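PDB 5ITG: sorbitol dehydrogenase from Gluconobacter oxydans, which probably oxidises the sugar alcohol D-sorbitol to the keto sugar L-sorbose, using a nicotinamide cofactor of the NADP type as hydride acceptor. Local coordinates for residues V293-L298 with Q382-E387; D376-V381 with L449-G454; T388-I393 with W455-T460; S400-G405 with S461-K466. All coordinates share one frame; numbering follows the deposited sequence.

Contact 1. Residues V293-L298 with Q382-E387; sequences VKIRML and QVFWTE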
# COMPACT_ATOMS: atom_id res chain seq x y z
N VAL A 293 1.50 12.01 -6.76
CA VAL A 293 1.27 11.51 -8.11
C VAL A 293 0.35 10.30 -7.97
O VAL A 293 -0.65 10.16 -8.69
CB VAL A 293 2.57 11.04 -8.79
CG1 VAL A 293 2.23 10.28 -10.09
CG2 VAL A 293 3.46 12.24 -9.11
N LYS A 294 0.68 9.42 -7.03
CA LYS A 294 -0.12 8.22 -6.80
C LYS A 294 -1.53 8.58 -6.35
O LYS A 294 -2.52 8.04 -6.85
CB LYS A 294 0.55 7.34 -5.75
CG LYS A 294 -0.09 5.97 -5.59
CD LYS A 294 0.62 5.19 -4.50
CE LYS A 294 -0.18 3.98 -4.09
NZ LYS A 294 0.36 3.40 -2.82
N ILE A 295 -1.62 9.51 -5.40
CA ILE A 295 -2.91 9.95 -4.89
C ILE A 295 -3.79 10.62 -5.95
O ILE A 295 -4.96 10.26 -6.13
CB ILE A 295 -2.72 10.94 -3.71
CG1 ILE A 295 -2.18 10.20 -2.49
CG2 ILE A 295 -4.04 11.64 -3.38
CD1 ILE A 295 -1.75 11.13 -1.37
N ARG A 296 -3.22 11.58 -6.67
CA ARG A 296 -3.99 12.34 -7.64
C ARG A 296 -4.19 11.75 -9.03
O ARG A 296 -5.02 12.26 -9.80
CB ARG A 296 -3.41 13.75 -7.74
CG ARG A 296 -3.46 14.52 -6.40
CD ARG A 296 -2.90 15.92 -6.55
NE ARG A 296 -3.63 16.65 -7.58
CZ ARG A 296 -3.14 17.68 -8.27
NH1 ARG A 296 -1.90 18.12 -8.04
NH2 ARG A 296 -3.89 18.25 -9.20
N MSE A 297 -3.45 10.70 -9.36
CA MSE A 297 -3.60 10.04 -10.65
C MSE A 297 -4.13 8.61 -10.50
O MSE A 297 -5.14 8.27 -11.10
CB MSE A 297 -2.29 10.05 -11.43
CG MSE A 297 -1.91 11.43 -11.95
SE MSE A 297 -0.39 11.36 -13.13
CE MSE A 297 -1.28 10.55 -14.66
N LEU A 298 -3.46 7.77 -9.70
CA LEU A 298 -3.92 6.39 -9.53
C LEU A 298 -5.20 6.29 -8.70
O LEU A 298 -6.21 5.75 -9.16
CB LEU A 298 -2.83 5.52 -8.89
CG LEU A 298 -3.22 4.04 -8.67
CD1 LEU A 298 -3.25 3.33 -10.00
CD2 LEU A 298 -2.23 3.36 -7.74
N GLN A 382 -12.30 13.40 -0.71
CA GLN A 382 -11.57 14.42 0.04
C GLN A 382 -10.06 14.30 -0.19
O GLN A 382 -9.40 15.29 -0.50
CB GLN A 382 -11.85 14.29 1.54
CG GLN A 382 -13.31 14.49 1.93
CD GLN A 382 -13.53 14.29 3.42
OE1 GLN A 382 -12.91 13.42 4.03
NE2 GLN A 382 -14.43 15.07 4.00
N VAL A 383 -9.52 13.10 -0.06
CA VAL A 383 -8.09 12.93 -0.25
C VAL A 383 -7.60 12.93 -1.70
O VAL A 383 -6.63 13.61 -2.03
CB VAL A 383 -7.59 11.65 0.46
CG1 VAL A 383 -6.07 11.50 0.27
CG2 VAL A 383 -7.93 11.73 1.96
N PHE A 384 -8.28 12.20 -2.58
CA PHE A 384 -7.83 12.10 -3.97
C PHE A 384 -8.18 13.23 -4.93
O PHE A 384 -7.43 13.48 -5.88
CB PHE A 384 -8.35 10.80 -4.62
CG PHE A 384 -8.26 9.58 -3.75
CD1 PHE A 384 -7.29 9.46 -2.77
CD2 PHE A 384 -9.13 8.51 -3.96
CE1 PHE A 384 -7.18 8.29 -2.01
CE2 PHE A 384 -9.03 7.35 -3.21
CZ PHE A 384 -8.06 7.24 -2.24
N TRP A 385 -9.31 13.90 -4.71
CA TRP A 385 -9.75 14.94 -5.64
C TRP A 385 -9.60 16.41 -5.26
O TRP A 385 -9.56 17.27 -6.14
CB TRP A 385 -11.23 14.72 -5.99
CG TRP A 385 -11.55 13.54 -6.89
CD1 TRP A 385 -10.69 12.62 -7.40
CD2 TRP A 385 -12.85 13.19 -7.39
NE1 TRP A 385 -11.36 11.72 -8.20
CE2 TRP A 385 -12.69 12.05 -8.21
CE3 TRP A 385 -14.13 13.74 -7.23
CZ2 TRP A 385 -13.77 11.44 -8.86
CZ3 TRP A 385 -15.21 13.14 -7.89
CH2 TRP A 385 -15.02 12.00 -8.69
N THR A 386 -9.50 16.71 -3.97
CA THR A 386 -9.43 18.11 -3.53
C THR A 386 -8.41 19.02 -4.22
O THR A 386 -8.76 20.11 -4.67
CB THR A 386 -9.23 18.18 -2.00
OG1 THR A 386 -10.38 17.61 -1.35
CG2 THR A 386 -9.08 19.64 -1.54
N GLU A 387 -7.15 18.60 -4.30
CA GLU A 387 -6.14 19.45 -4.94
C GLU A 387 -6.52 19.77 -6.39
O GLU A 387 -6.43 20.93 -6.82
CB GLU A 387 -4.77 18.79 -4.88
CG GLU A 387 -3.63 19.58 -5.56
CD GLU A 387 -3.33 20.91 -4.89
OE1 GLU A 387 -3.15 20.93 -3.66
OE2 GLU A 387 -3.26 21.93 -5.61
O HOH W 1 -6.50 15.94 -6.31
O HOH W 2 -6.98 14.30 -9.08

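Contact 2. Residues D376-V381 with L449-G454; sequences DGCSKV and LPAFDG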
# COMPACT_ATOMS: atom_id res chain seq x y z
N ASP A 376 -16.39 4.22 1.24
CA ASP A 376 -15.81 5.36 1.94
C ASP A 376 -15.48 6.41 0.88
O ASP A 376 -14.49 7.13 0.98
CB ASP A 376 -14.53 4.94 2.69
CG ASP A 376 -14.09 5.98 3.72
OD1 ASP A 376 -14.85 6.93 3.98
OD2 ASP A 376 -12.98 5.83 4.27
N GLY A 377 -16.34 6.48 -0.14
CA GLY A 377 -16.15 7.42 -1.22
C GLY A 377 -15.94 8.85 -0.76
O GLY A 377 -15.27 9.63 -1.43
N CYS A 378 -16.52 9.20 0.38
CA CYS A 378 -16.38 10.56 0.91
C CYS A 378 -14.92 10.88 1.24
O CYS A 378 -14.39 11.92 0.83
CB CYS A 378 -17.22 10.73 2.18
SG CYS A 378 -16.99 12.34 2.98
N SER A 379 -14.28 9.99 1.99
CA SER A 379 -12.89 10.17 2.38
C SER A 379 -11.98 10.11 1.16
O SER A 379 -10.95 10.80 1.10
CB SER A 379 -12.46 9.09 3.37
OG SER A 379 -13.28 9.08 4.52
N LYS A 380 -12.36 9.29 0.18
CA LYS A 380 -11.55 9.16 -1.02
C LYS A 380 -11.63 10.42 -1.86
O LYS A 380 -10.62 10.88 -2.38
CB LYS A 380 -11.99 7.92 -1.81
CG LYS A 380 -11.52 6.63 -1.15
CD LYS A 380 -12.04 5.36 -1.80
CE LYS A 380 -11.48 4.14 -1.06
NZ LYS A 380 -12.17 2.88 -1.44
N VAL A 381 -12.82 10.99 -1.98
CA VAL A 381 -13.00 12.22 -2.73
C VAL A 381 -12.20 13.33 -2.04
O VAL A 381 -11.48 14.09 -2.69
CB VAL A 381 -14.49 12.62 -2.79
CG1 VAL A 381 -14.63 14.05 -3.28
CG2 VAL A 381 -15.24 11.66 -3.72
N LEU A 449 -22.83 17.49 1.16
CA LEU A 449 -22.14 16.35 1.79
C LEU A 449 -20.71 16.75 2.13
O LEU A 449 -20.12 17.59 1.45
CB LEU A 449 -22.15 15.13 0.88
CG LEU A 449 -23.50 14.43 0.69
CD1 LEU A 449 -23.40 13.37 -0.41
CD2 LEU A 449 -23.94 13.81 2.01
N PRO A 450 -20.13 16.15 3.18
CA PRO A 450 -18.76 16.43 3.63
C PRO A 450 -17.68 16.13 2.59
O PRO A 450 -16.57 16.65 2.67
CB PRO A 450 -18.60 15.54 4.86
CG PRO A 450 -20.01 15.37 5.36
CD PRO A 450 -20.78 15.18 4.08
N ALA A 451 -18.02 15.30 1.61
CA ALA A 451 -17.07 14.91 0.57
C ALA A 451 -16.42 16.09 -0.16
O ALA A 451 -15.26 15.99 -0.58
CB ALA A 451 -17.77 14.00 -0.45
N PHE A 452 -17.15 17.19 -0.27
CA PHE A 452 -16.68 18.36 -1.00
C PHE A 452 -16.19 19.53 -0.14
O PHE A 452 -15.96 20.63 -0.65
CB PHE A 452 -17.81 18.82 -1.93
CG PHE A 452 -18.55 17.68 -2.58
CD1 PHE A 452 -17.85 16.69 -3.28
CD2 PHE A 452 -19.93 17.58 -2.47
CE1 PHE A 452 -18.53 15.60 -3.84
CE2 PHE A 452 -20.62 16.49 -3.03
CZ PHE A 452 -19.92 15.50 -3.71
N ASP A 453 -16.00 19.28 1.16
CA ASP A 453 -15.54 20.32 2.08
C ASP A 453 -14.14 20.85 1.81
O ASP A 453 -13.83 21.99 2.18
CB ASP A 453 -15.60 19.82 3.53
CG ASP A 453 -17.02 19.74 4.07
OD1 ASP A 453 -17.95 20.19 3.39
OD2 ASP A 453 -17.20 19.22 5.20
N GLY A 454 -13.29 20.04 1.19
CA GLY A 454 -11.92 20.44 0.91
C GLY A 454 -11.75 21.68 0.05
O GLY A 454 -10.69 22.31 0.07

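Contact 3. Residues T388-I393 with W455-T460; sequences TVRRAI and WRDLDT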
# COMPACT_ATOMS: atom_id res chain seq x y z
N THR A 388 -6.94 18.76 -7.14
CA THR A 388 -7.32 18.97 -8.54
C THR A 388 -8.47 19.96 -8.68
O THR A 388 -8.47 20.82 -9.58
CB THR A 388 -7.65 17.63 -9.22
OG1 THR A 388 -6.44 16.89 -9.38
CG2 THR A 388 -8.30 17.85 -10.59
N VAL A 389 -9.46 19.87 -7.80
CA VAL A 389 -10.58 20.80 -7.83
C VAL A 389 -10.13 22.21 -7.43
O VAL A 389 -10.46 23.18 -8.11
CB VAL A 389 -11.71 20.34 -6.87
CG1 VAL A 389 -12.81 21.41 -6.78
CG2 VAL A 389 -12.31 19.03 -7.37
N ARG A 390 -9.37 22.33 -6.35
CA ARG A 390 -8.90 23.65 -5.92
C ARG A 390 -8.12 24.35 -7.04
O ARG A 390 -8.34 25.53 -7.30
CB ARG A 390 -8.00 23.55 -4.68
CG ARG A 390 -8.68 23.12 -3.39
CD ARG A 390 -7.76 23.35 -2.19
NE ARG A 390 -7.61 24.78 -1.89
CZ ARG A 390 -8.46 25.48 -1.13
NH1 ARG A 390 -9.51 24.88 -0.59
NH2 ARG A 390 -8.28 26.77 -0.95
N ARG A 391 -7.22 23.62 -7.69
CA ARG A 391 -6.43 24.21 -8.78
C ARG A 391 -7.28 24.68 -9.95
O ARG A 391 -7.05 25.76 -10.48
CB ARG A 391 -5.38 23.21 -9.28
CG ARG A 391 -4.22 23.02 -8.33
CD ARG A 391 -3.41 24.30 -8.20
NE ARG A 391 -2.39 24.41 -9.23
CZ ARG A 391 -1.36 23.57 -9.35
NH1 ARG A 391 -1.23 22.56 -8.49
NH2 ARG A 391 -0.46 23.74 -10.30
N ALA A 392 -8.25 23.86 -10.34
CA ALA A 392 -9.13 24.21 -11.46
C ALA A 392 -9.90 25.49 -11.15
O ALA A 392 -10.04 26.35 -12.01
CB ALA A 392 -10.11 23.08 -11.74
N ILE A 393 -10.39 25.60 -9.92
CA ILE A 393 -11.14 26.79 -9.50
C ILE A 393 -10.21 28.00 -9.36
O ILE A 393 -10.53 29.09 -9.81
CB ILE A 393 -11.84 26.58 -8.14
CG1 ILE A 393 -12.88 25.46 -8.24
CG2 ILE A 393 -12.48 27.89 -7.68
CD1 ILE A 393 -13.63 25.20 -6.95
N TRP A 455 -12.77 22.02 -0.74
CA TRP A 455 -12.68 23.20 -1.60
C TRP A 455 -13.83 24.18 -1.39
O TRP A 455 -13.95 25.17 -2.11
CB TRP A 455 -12.62 22.77 -3.07
CG TRP A 455 -13.77 21.93 -3.54
CD1 TRP A 455 -15.01 22.36 -3.93
CD2 TRP A 455 -13.77 20.51 -3.71
NE1 TRP A 455 -15.78 21.29 -4.35
CE2 TRP A 455 -15.04 20.14 -4.23
CE3 TRP A 455 -12.82 19.50 -3.49
CZ2 TRP A 455 -15.37 18.81 -4.52
CZ3 TRP A 455 -13.15 18.18 -3.78
CH2 TRP A 455 -14.43 17.85 -4.29
N ARG A 456 -14.63 23.92 -0.36
CA ARG A 456 -15.79 24.75 -0.06
C ARG A 456 -15.47 26.21 0.26
O ARG A 456 -16.32 27.08 0.11
CB ARG A 456 -16.59 24.12 1.08
CG ARG A 456 -18.06 24.50 1.08
CD ARG A 456 -18.82 23.81 2.20
NE ARG A 456 -18.97 22.37 2.00
CZ ARG A 456 -19.73 21.81 1.06
NH1 ARG A 456 -20.41 22.57 0.21
NH2 ARG A 456 -19.82 20.49 0.98
N ASP A 457 -14.24 26.50 0.69
CA ASP A 457 -13.86 27.87 1.02
C ASP A 457 -13.75 28.75 -0.22
O ASP A 457 -13.87 29.98 -0.14
CB ASP A 457 -12.54 27.89 1.81
CG ASP A 457 -11.43 27.14 1.11
OD1 ASP A 457 -11.57 25.92 0.89
OD2 ASP A 457 -10.40 27.78 0.77
N LEU A 458 -13.52 28.12 -1.37
CA LEU A 458 -13.40 28.84 -2.63
C LEU A 458 -14.79 29.14 -3.20
O LEU A 458 -15.81 28.69 -2.65
CB LEU A 458 -12.62 27.99 -3.64
CG LEU A 458 -11.22 27.59 -3.20
CD1 LEU A 458 -10.65 26.56 -4.17
CD2 LEU A 458 -10.33 28.83 -3.14
N ASP A 459 -14.84 29.90 -4.29
CA ASP A 459 -16.12 30.21 -4.92
C ASP A 459 -16.52 29.03 -5.80
O ASP A 459 -16.12 28.94 -6.95
CB ASP A 459 -16.02 31.48 -5.76
CG ASP A 459 -17.24 31.69 -6.64
OD1 ASP A 459 -18.37 31.45 -6.16
OD2 ASP A 459 -17.06 32.11 -7.80
N THR A 460 -17.33 28.14 -5.23
CA THR A 460 -17.79 26.95 -5.93
C THR A 460 -19.08 27.16 -6.74
O THR A 460 -19.72 26.19 -7.15
CB THR A 460 -18.03 25.81 -4.93
OG1 THR A 460 -19.14 26.14 -4.08
CG2 THR A 460 -16.79 25.60 -4.05

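Contact 4. Residues S400-G405 with S461-K466; sequences SRIAFG and SELDQK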
# COMPACT_ATOMS: atom_id res chain seq x y z
N SER A 400 -15.74 21.14 -16.47
CA SER A 400 -16.60 20.10 -17.03
C SER A 400 -16.39 18.68 -16.52
O SER A 400 -17.32 18.07 -16.01
CB SER A 400 -16.47 20.09 -18.56
OG SER A 400 -16.95 21.32 -19.09
N ARG A 401 -15.17 18.15 -16.66
CA ARG A 401 -14.89 16.78 -16.22
C ARG A 401 -14.87 16.65 -14.70
O ARG A 401 -15.24 15.61 -14.16
CB ARG A 401 -13.56 16.30 -16.81
CG ARG A 401 -13.59 16.14 -18.33
CD ARG A 401 -12.17 16.09 -18.88
NE ARG A 401 -11.44 17.32 -18.56
CZ ARG A 401 -11.55 18.46 -19.23
NH1 ARG A 401 -12.36 18.55 -20.28
NH2 ARG A 401 -10.87 19.53 -18.83
N ILE A 402 -14.42 17.70 -14.03
CA ILE A 402 -14.37 17.70 -12.58
C ILE A 402 -15.80 17.63 -12.05
O ILE A 402 -16.10 16.88 -11.11
CB ILE A 402 -13.64 18.97 -12.06
CG1 ILE A 402 -12.14 18.83 -12.33
CG2 ILE A 402 -13.91 19.19 -10.56
CD1 ILE A 402 -11.34 20.10 -12.13
N ALA A 403 -16.69 18.38 -12.68
CA ALA A 403 -18.10 18.39 -12.28
C ALA A 403 -18.75 17.05 -12.57
O ALA A 403 -19.63 16.60 -11.82
CB ALA A 403 -18.84 19.51 -12.99
N PHE A 404 -18.33 16.41 -13.66
CA PHE A 404 -18.87 15.11 -14.03
C PHE A 404 -18.53 14.07 -12.96
O PHE A 404 -19.35 13.23 -12.60
CB PHE A 404 -18.30 14.65 -15.38
CG PHE A 404 -18.66 13.24 -15.73
CD1 PHE A 404 -19.95 12.92 -16.16
CD2 PHE A 404 -17.74 12.21 -15.54
CE1 PHE A 404 -20.32 11.60 -16.39
CE2 PHE A 404 -18.10 10.88 -15.77
CZ PHE A 404 -19.40 10.58 -16.19
N GLY A 405 -17.30 14.12 -12.45
CA GLY A 405 -16.91 13.17 -11.43
C GLY A 405 -17.78 13.33 -10.20
O GLY A 405 -18.25 12.35 -9.60
N SER A 461 -19.46 28.42 -6.95
CA SER A 461 -20.68 28.74 -7.69
C SER A 461 -20.78 28.08 -9.07
O SER A 461 -21.76 27.38 -9.36
CB SER A 461 -20.81 30.25 -7.86
OG SER A 461 -20.85 30.89 -6.59
N GLU A 462 -19.79 28.31 -9.91
CA GLU A 462 -19.78 27.76 -11.26
C GLU A 462 -19.71 26.23 -11.25
O GLU A 462 -20.40 25.56 -12.02
CB GLU A 462 -18.60 28.32 -12.06
CG GLU A 462 -18.82 28.29 -13.56
CD GLU A 462 -17.60 28.79 -14.33
OE1 GLU A 462 -17.00 29.80 -13.90
OE2 GLU A 462 -17.26 28.17 -15.36
N LEU A 463 -18.88 25.68 -10.37
CA LEU A 463 -18.74 24.24 -10.27
C LEU A 463 -20.05 23.59 -9.84
O LEU A 463 -20.51 22.64 -10.45
CB LEU A 463 -17.63 23.87 -9.27
CG LEU A 463 -17.44 22.37 -8.98
CD1 LEU A 463 -17.04 21.65 -10.26
CD2 LEU A 463 -16.38 22.16 -7.90
N ASP A 464 -20.66 24.12 -8.78
CA ASP A 464 -21.90 23.54 -8.28
C ASP A 464 -23.03 23.58 -9.31
O ASP A 464 -23.79 22.62 -9.44
CB ASP A 464 -22.32 24.21 -6.97
CG ASP A 464 -21.30 24.00 -5.85
OD1 ASP A 464 -20.59 22.96 -5.87
OD2 ASP A 464 -21.21 24.85 -4.94
N GLN A 465 -23.14 24.68 -10.05
CA GLN A 465 -24.17 24.80 -11.06
C GLN A 465 -23.98 23.75 -12.15
O GLN A 465 -24.94 23.11 -12.59
CB GLN A 465 -24.15 26.21 -11.67
CG GLN A 465 -24.87 27.25 -10.82
CD GLN A 465 -24.48 28.68 -11.18
OE1 GLN A 465 -24.48 29.06 -12.35
NE2 GLN A 465 -24.15 29.47 -10.17
N LYS A 466 -22.73 23.57 -12.59
CA LYS A 466 -22.42 22.58 -13.61
C LYS A 466 -22.74 21.19 -13.10
O LYS A 466 -23.27 20.35 -13.84
CB LYS A 466 -20.93 22.66 -13.99
CG LYS A 466 -20.48 21.62 -15.00
CD LYS A 466 -21.04 21.88 -16.39
CE LYS A 466 -20.43 20.91 -17.40
NZ LYS A 466 -20.90 21.19 -18.79

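Contact 1. Residues V293-L298 with Q382-E387
Ile295 and Arg296 meet Val383, Phe384 and Glu387 where two long helices of the mannitol dehydrogenase C-terminal domain, 288-312 and 377-394, cross at nearly a right angle. The axes of the two short segments approach to 8.2 Å with a signed crossing angle of -84°, so the contact is confined to about one turn of each helix.

The apolar part belongs to Ile295. Its CG2 lies anti to the backbone N, and from there it reaches Phe384 CD1 at 4.0 Å and Val383 CG1 at 4.2 Å, meeting the phenyl ring obliquely. A beta-branched chain suits this place, because it supplies a methyl close to the backbone where the two helices are nearest.

The charged side chains meet mainly through carbon. Glu387 CG lies over the centre of one face of the Arg296 guanidinium, 3.3 Å from Arg296 CZ. The carboxylate does not bond to it: Arg296 NH1 and Glu387 OE2 are 4.7 Å apart, near enough for the opposite charges probably to attract. The guanidinium is instead held by Thr341 O, which accepts from NH1, and Thr388 OG1, which accepts from NH2. Arginine is long and flat enough to serve these partners while presenting a face to Glu387.

Between residues 293-298 and 382-387 the polar links pass through water; just beyond them Thr388 binds Arg296 directly. One molecule donates to Phe384 O and takes a weak bond from Arg296 NE. A second donates to Arg296 O at 2.9 Å and, weakly, to Phe384 O at 3.3 Å.

Contact 2. Residues D376-V381 with L449-G454
Val381 and Cys378, one turn apart on helix 377-394, receive the short 3-10 turn around Pro450 and Ala451. Val381 points toward that turn. Its CB stands 4.1 Å from Ala451 O, and CG1, anti to the backbone N (chi1 167°), reaches further and presses on the same oxygen at 3.4 Å. The CG1 methyl also lies 4.2 Å from Ala451 CB and approaches Phe452 CD1 obliquely. One branch of a valine thus fills the angle between a carbonyl, a methyl and an aromatic ring, where its methyl packs against all three.

Cys378 covers the other part of the turn. Its SG, also anti to the backbone N, sits 3.4 Å from Ala451 N and 4.0 Å from Pro450 CB, in van der Waals contact. The small Ala451 lets the backbones come close: its CA is 4.4 Å from Cys378 CA, and its CB lies over a face of the Phe452 ring, toward the rim. The Pro450 carbonyl accepts a hydrogen bond from Gln382 NE2, a polar tie beside this apolar patch.

Asp376 occupies the N-cap position, and its OD1 accepts a 2.7 Å hydrogen bond from Ser379 OG, 32° out of the carboxylate plane. The arrangement is that of a connecting segment, here between helices 432-439 and 461-477, packed on the first turns of a long helix within the all-helical C-terminal part of a mannitol dehydrogenase-type enzyme.

Contact 3. Residues T388-I393 with W455-T460
The backbones come nearest at Arg390 and Trp455, whose CA atoms are 5.8 Å apart, and then diverge as a type I turn from Trp455 to Leu458 carries the second segment alongside the helix. Trp455 lays its indole against Val389. The CG1 methyl of Val389 stands 3.4 Å from the centroid of the five-membered ring, only 14° off the ring normal, a CH-pi contact over the face, while CG2 rests near CZ3 and CH2 of the six-membered ring. A branched aliphatic chain suits the broad indole because both methyls find ring atoms beneath them.

Arg390 grips Asp457 end-on. Arg390 NH1 gives a 2.7 Å hydrogen bond to Asp457 OD1, and Arg390 NH2 a 2.9 Å bond to Asp457 OD2; each oxygen uses its syn lone pair. Asp457 CG lies between the backbone N and the carbonyl carbon (chi1 53°), from where its carboxylate meets Arg390. The guanidinium and carboxylate planes are 8° apart, so this bidentate salt bridge is nearly flat. Leu458 CD1 lies over the centre of one guanidinium face, and NH1 also bonds to Gly454 O. An alanine in place of Arg390 would probably leave the Asp457 carboxylate without its positive mate and the Gly454 carbonyl without this donor.

Ile393 closes the far end: CG2 packs on Leu458 CB at 4.0 Å, and CD1 approaches Thr460 CG2 at 4.3 Å. Thr460 OG1 itself is bonded to Asp464 of the next helix. A type I turn is thus held to helix 377-394 by a bidentate salt bridge and a CH-pi contact, within the helical mannitol dehydrogenase C-terminal domain.

Contact 4. Residues S400-G405 with S461-K466
Ala403 and Lys466 make the closest approach between residues 400-405 and 461-466. The CB of Ala403 lies 3.3 Å from Lys466 CG, shorter than ordinary carbon contact, where the helix segments cross at -57° with axes 9.1 Å apart. Alanine suits this position because its single methyl lets the helices close in.

On the same buried side, Leu463 turns its CD1 into the angle between two residues of the other helix, 3.9 Å from Ala403 CB and 4.0 Å from Ile402 CG2. Its CG is anti to the backbone N (chi1 175°), and the side chain crosses that of Ile402 at about a right angle. Both residues also pack on Val389 of helix 377-394, so this edge of the contact runs into a three-helix apolar core.

The side toward solvent is looser. Lys466 bends at chi2 (70°), and its remaining length leads to Ser400, where CE stands 3.9 Å from OG. Lys466 NZ is 4.0 Å from Ser400 OG, beyond bonding distance, and the Ser400 hydroxyl is instead hydrogen-bonded to Asp398 OD1. An alanine in place of Lys466 would probably open a gap over Ala403 and leave Ser400 without the aliphatic cover of the lysine chain.

The chemistry divides along the lysine: its first methylenes act as a hydrophobic residue against Ala403, while the charged end lies toward the partly exposed margin. Shape and apolar burial, rather than polar pairing, therefore join these two segments.

Helix 377-394 is shared by contacts 1, 2 and 3, which it meets with successive parts of its length, while contact 4 joins helices 400-412 and 461-477 and lies about 10 Å from contact 3, centre to centre. Contacts 2 and 4 are buried and rely on small or branched apolar groups and, in contact 4, the aliphatic part of a lysine. Contacts 1 and 3 are partly buried and involve arginine, yet differently: water and stacked carbon in contact 1, a direct salt bridge in contact 3. Contacts 2 and 3 hold consecutive parts, 449-454 and 455-460, of the loop before helix 461-477. Val381 CG1 lies 3.9 Å from Trp455 CH2, joining contacts 2 and 3.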